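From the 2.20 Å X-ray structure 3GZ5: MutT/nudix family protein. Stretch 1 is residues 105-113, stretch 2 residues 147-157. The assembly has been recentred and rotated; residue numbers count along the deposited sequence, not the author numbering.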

# COMPACT_ATOMS: atom_id res chain seq x y z
N VAL B 105 -1.69 17.16 3.65
CA VAL B 105 -1.82 15.75 3.34
C VAL B 105 -1.56 15.55 1.86
O VAL B 105 -2.12 16.25 1.04
CB VAL B 105 -3.23 15.22 3.73
CG1 VAL B 105 -3.41 13.78 3.32
CG2 VAL B 105 -3.44 15.35 5.24
N THR B 106 -0.71 14.60 1.52
CA THR B 106 -0.46 14.28 0.14
C THR B 106 -0.68 12.78 -0.15
O THR B 106 -0.11 11.91 0.51
CB THR B 106 0.97 14.76 -0.34
OG1 THR B 106 0.93 15.09 -1.75
CG2 THR B 106 1.98 13.68 -0.18
N VAL B 107 -1.53 12.51 -1.13
CA VAL B 107 -1.75 11.14 -1.58
C VAL B 107 -0.77 10.87 -2.73
O VAL B 107 -0.84 11.49 -3.81
CB VAL B 107 -3.21 10.91 -1.99
CG1 VAL B 107 -3.44 9.44 -2.32
CG2 VAL B 107 -4.18 11.43 -0.87
N CYS B 108 0.19 9.98 -2.47
CA CYS B 108 1.28 9.70 -3.40
C CYS B 108 1.07 8.42 -4.15
O CYS B 108 0.69 7.42 -3.56
CB CYS B 108 2.65 9.66 -2.69
SG CYS B 108 4.04 9.81 -3.93
N TYR B 109 1.31 8.49 -5.47
CA TYR B 109 1.19 7.39 -6.41
C TYR B 109 2.56 7.06 -6.99
O TYR B 109 3.44 7.95 -7.04
CB TYR B 109 0.25 7.77 -7.57
CG TYR B 109 -1.22 7.78 -7.17
CD1 TYR B 109 -2.05 6.71 -7.51
CD2 TYR B 109 -1.76 8.82 -6.44
CE1 TYR B 109 -3.39 6.68 -7.14
CE2 TYR B 109 -3.10 8.80 -6.04
CZ TYR B 109 -3.90 7.74 -6.40
OH TYR B 109 -5.23 7.70 -6.02
N THR B 110 2.73 5.79 -7.40
CA THR B 110 3.82 5.38 -8.29
C THR B 110 3.27 5.14 -9.68
O THR B 110 2.19 4.56 -9.83
CB THR B 110 4.54 4.06 -7.87
OG1 THR B 110 4.96 4.16 -6.51
CG2 THR B 110 5.81 3.86 -8.73
N ALA B 111 4.00 5.58 -10.69
CA ALA B 111 3.63 5.26 -12.04
C ALA B 111 4.81 4.81 -12.89
O ALA B 111 5.98 5.10 -12.58
CB ALA B 111 2.87 6.47 -12.70
N LEU B 112 4.49 4.12 -13.98
CA LEU B 112 5.47 3.66 -14.96
C LEU B 112 4.98 3.91 -16.37
O LEU B 112 3.81 3.68 -16.70
CB LEU B 112 5.78 2.16 -14.76
CG LEU B 112 6.50 1.64 -13.50
CD1 LEU B 112 6.72 0.12 -13.55
CD2 LEU B 112 7.86 2.32 -13.36
N MET B 113 5.87 4.40 -17.22
CA MET B 113 5.57 4.53 -18.64
C MET B 113 6.85 4.40 -19.45
O MET B 113 7.94 4.47 -18.89
CB MET B 113 4.89 5.86 -18.96
CG MET B 113 5.76 7.13 -18.88
SD MET B 113 4.80 8.51 -19.58
CE MET B 113 5.75 9.87 -19.04
N GLN B 147 11.95 11.96 -0.15
CA GLN B 147 11.58 10.84 0.69
C GLN B 147 10.50 9.98 0.02
O GLN B 147 10.56 8.75 0.10
CB GLN B 147 11.10 11.39 2.02
CG GLN B 147 11.11 10.41 3.18
CD GLN B 147 10.92 11.12 4.50
OE1 GLN B 147 11.13 12.34 4.60
NE2 GLN B 147 10.51 10.37 5.53
N LEU B 148 9.54 10.64 -0.64
CA LEU B 148 8.52 9.96 -1.46
C LEU B 148 9.13 9.18 -2.63
O LEU B 148 8.72 8.06 -2.92
CB LEU B 148 7.47 10.97 -1.96
CG LEU B 148 6.52 11.62 -0.94
CD1 LEU B 148 5.68 12.68 -1.61
CD2 LEU B 148 5.60 10.60 -0.21
N ILE B 149 10.13 9.76 -3.30
CA ILE B 149 10.91 9.09 -4.37
C ILE B 149 11.61 7.83 -3.86
O ILE B 149 11.48 6.76 -4.46
CB ILE B 149 11.85 10.08 -5.12
CG1 ILE B 149 10.99 11.09 -5.87
CG2 ILE B 149 12.77 9.38 -6.12
CD1 ILE B 149 11.69 12.33 -6.31
N GLU B 150 12.31 7.95 -2.74
CA GLU B 150 12.95 6.80 -2.08
C GLU B 150 11.97 5.66 -1.71
O GLU B 150 12.29 4.48 -1.87
CB GLU B 150 13.67 7.25 -0.80
CG GLU B 150 14.83 8.22 -1.02
CD GLU B 150 15.51 8.66 0.28
OE1 GLU B 150 14.96 8.39 1.38
OE2 GLU B 150 16.61 9.28 0.20
N GLN B 151 10.80 6.03 -1.19
CA GLN B 151 9.76 5.06 -0.92
C GLN B 151 9.24 4.39 -2.22
O GLN B 151 9.10 3.17 -2.28
CB GLN B 151 8.63 5.72 -0.13
CG GLN B 151 7.79 4.73 0.66
CD GLN B 151 6.89 5.38 1.70
OE1 GLN B 151 7.14 6.51 2.17
NE2 GLN B 151 5.82 4.67 2.08
N ALA B 152 8.97 5.20 -3.25
CA ALA B 152 8.54 4.67 -4.55
C ALA B 152 9.59 3.71 -5.12
O ALA B 152 9.24 2.63 -5.59
CB ALA B 152 8.26 5.81 -5.52
N ARG B 153 10.85 4.12 -5.07
CA ARG B 153 11.98 3.34 -5.58
C ARG B 153 12.13 1.98 -4.87
O ARG B 153 12.46 0.97 -5.50
CB ARG B 153 13.28 4.15 -5.52
CG ARG B 153 14.57 3.38 -5.90
CD ARG B 153 14.59 2.94 -7.36
NE ARG B 153 15.84 2.23 -7.67
CZ ARG B 153 16.09 0.97 -7.36
NH1 ARG B 153 15.19 0.22 -6.71
NH2 ARG B 153 17.25 0.44 -7.70
N GLU B 154 11.88 1.99 -3.56
CA GLU B 154 11.87 0.81 -2.73
C GLU B 154 10.69 -0.13 -3.02
O GLU B 154 10.83 -1.37 -2.98
CB GLU B 154 11.75 1.24 -1.29
CG GLU B 154 13.01 1.55 -0.59
CD GLU B 154 12.77 1.44 0.90
OE1 GLU B 154 13.38 0.54 1.52
OE2 GLU B 154 11.93 2.22 1.42
N ARG B 155 9.51 0.44 -3.25
CA ARG B 155 8.40 -0.42 -3.67
C ARG B 155 8.63 -1.03 -5.04
O ARG B 155 8.29 -2.16 -5.26
CB ARG B 155 7.01 0.23 -3.58
CG ARG B 155 5.93 -0.92 -3.56
CD ARG B 155 4.54 -0.47 -3.41
NE ARG B 155 4.18 0.44 -4.49
CZ ARG B 155 3.00 1.04 -4.59
NH1 ARG B 155 2.76 1.88 -5.59
NH2 ARG B 155 2.06 0.80 -3.66
N LEU B 156 9.25 -0.29 -5.95
CA LEU B 156 9.67 -0.83 -7.25
C LEU B 156 10.59 -2.04 -7.14
O LEU B 156 10.46 -3.01 -7.91
CB LEU B 156 10.36 0.25 -8.07
CG LEU B 156 9.52 1.24 -8.83
CD1 LEU B 156 10.31 1.54 -10.09
CD2 LEU B 156 8.18 0.67 -9.17
N THR B 157 11.52 -1.99 -6.20
CA THR B 157 12.35 -3.13 -5.85
C THR B 157 11.53 -4.38 -5.49
O THR B 157 11.82 -5.44 -6.02
CB THR B 157 13.37 -2.74 -4.76
OG1 THR B 157 14.17 -1.66 -5.28
CG2 THR B 157 14.27 -3.90 -4.42

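The strand running through Thr106 to Ala111 packs against one side of the helical segment 147-157, the two axes coming within 9.2 Å of each other at an angle of 49° between their N-to-C directions. The contact buries 352 Å² in total, and most of it is apolar. Strand alternation selects the residues that take part: the CA-to-CB bonds of Thr106, Cys108 and Thr110 point toward the helix, whereas those of Val107, Tyr109 and Ala111 point away. On the helix, Leu148, Ala152, Arg155 and Leu156 point toward the strand, a spacing of three or four residues that keeps them along one side. Backbone hydrogen bonds from Ala152 N to Leu148 O and from Leu156 N to Ala152 O, both 2.9 Å, link successive turns beneath this row.

Van der Waals packing supplies most of the interface. Leu148 lies against two strand residues: its CD1 is 4.1 Å from Thr106 CG2, and its CD2 is 4.0 Å from Cys108 CB. With chi1 in m and chi2 in t, both methyls of Leu148 lie against Cys108, and CD1 also reaches the methyl of Thr106. Cys108, small and only weakly polar, suits this buried apolar contact. Thr106 meets the leucine with a methyl group, while its hydroxyl is hydrogen-bonded elsewhere in the structure. Further along, Leu156 CD2 approaches Thr110 CG2 at 4.0 Å and Leu156 CD1 lies 4.2 Å from Leu112 CD2. Leu112 has a CA-to-CB bond directed sideways, but its end comes nearer the helix and extends the apolar contact.

Between the two leucines of the helix, the small side chain of Ala152 accompanies a close backbone approach. The CA atoms of Thr110 and Ala152 are 6.1 Å apart, compared with 7.5 Å for those of Cys108 and Leu148. Ala152 CB rests 3.8 Å from Thr110 OG1, a contact between a methyl group and a hydroxyl oxygen. Thr110 has the largest area covered by the other stretch, 79 Å², and its branched side chain serves both kinds of contact: CG2 packs on Leu156, while OG1 faces Ala152 and Arg155.

The polar contribution across the interface is a single weak hydrogen bond, from Arg155 NH1 to Thr110 OG1, with a length of 3.3 Å and an N-H...acceptor angle of 128°. Arginine suits this partly exposed position: its CA-to-CB bond points toward the strand, and its long aliphatic chain carries the guanidinium to the buried threonine; both NH1 and NH2 also form hydrogen bonds elsewhere in the structure.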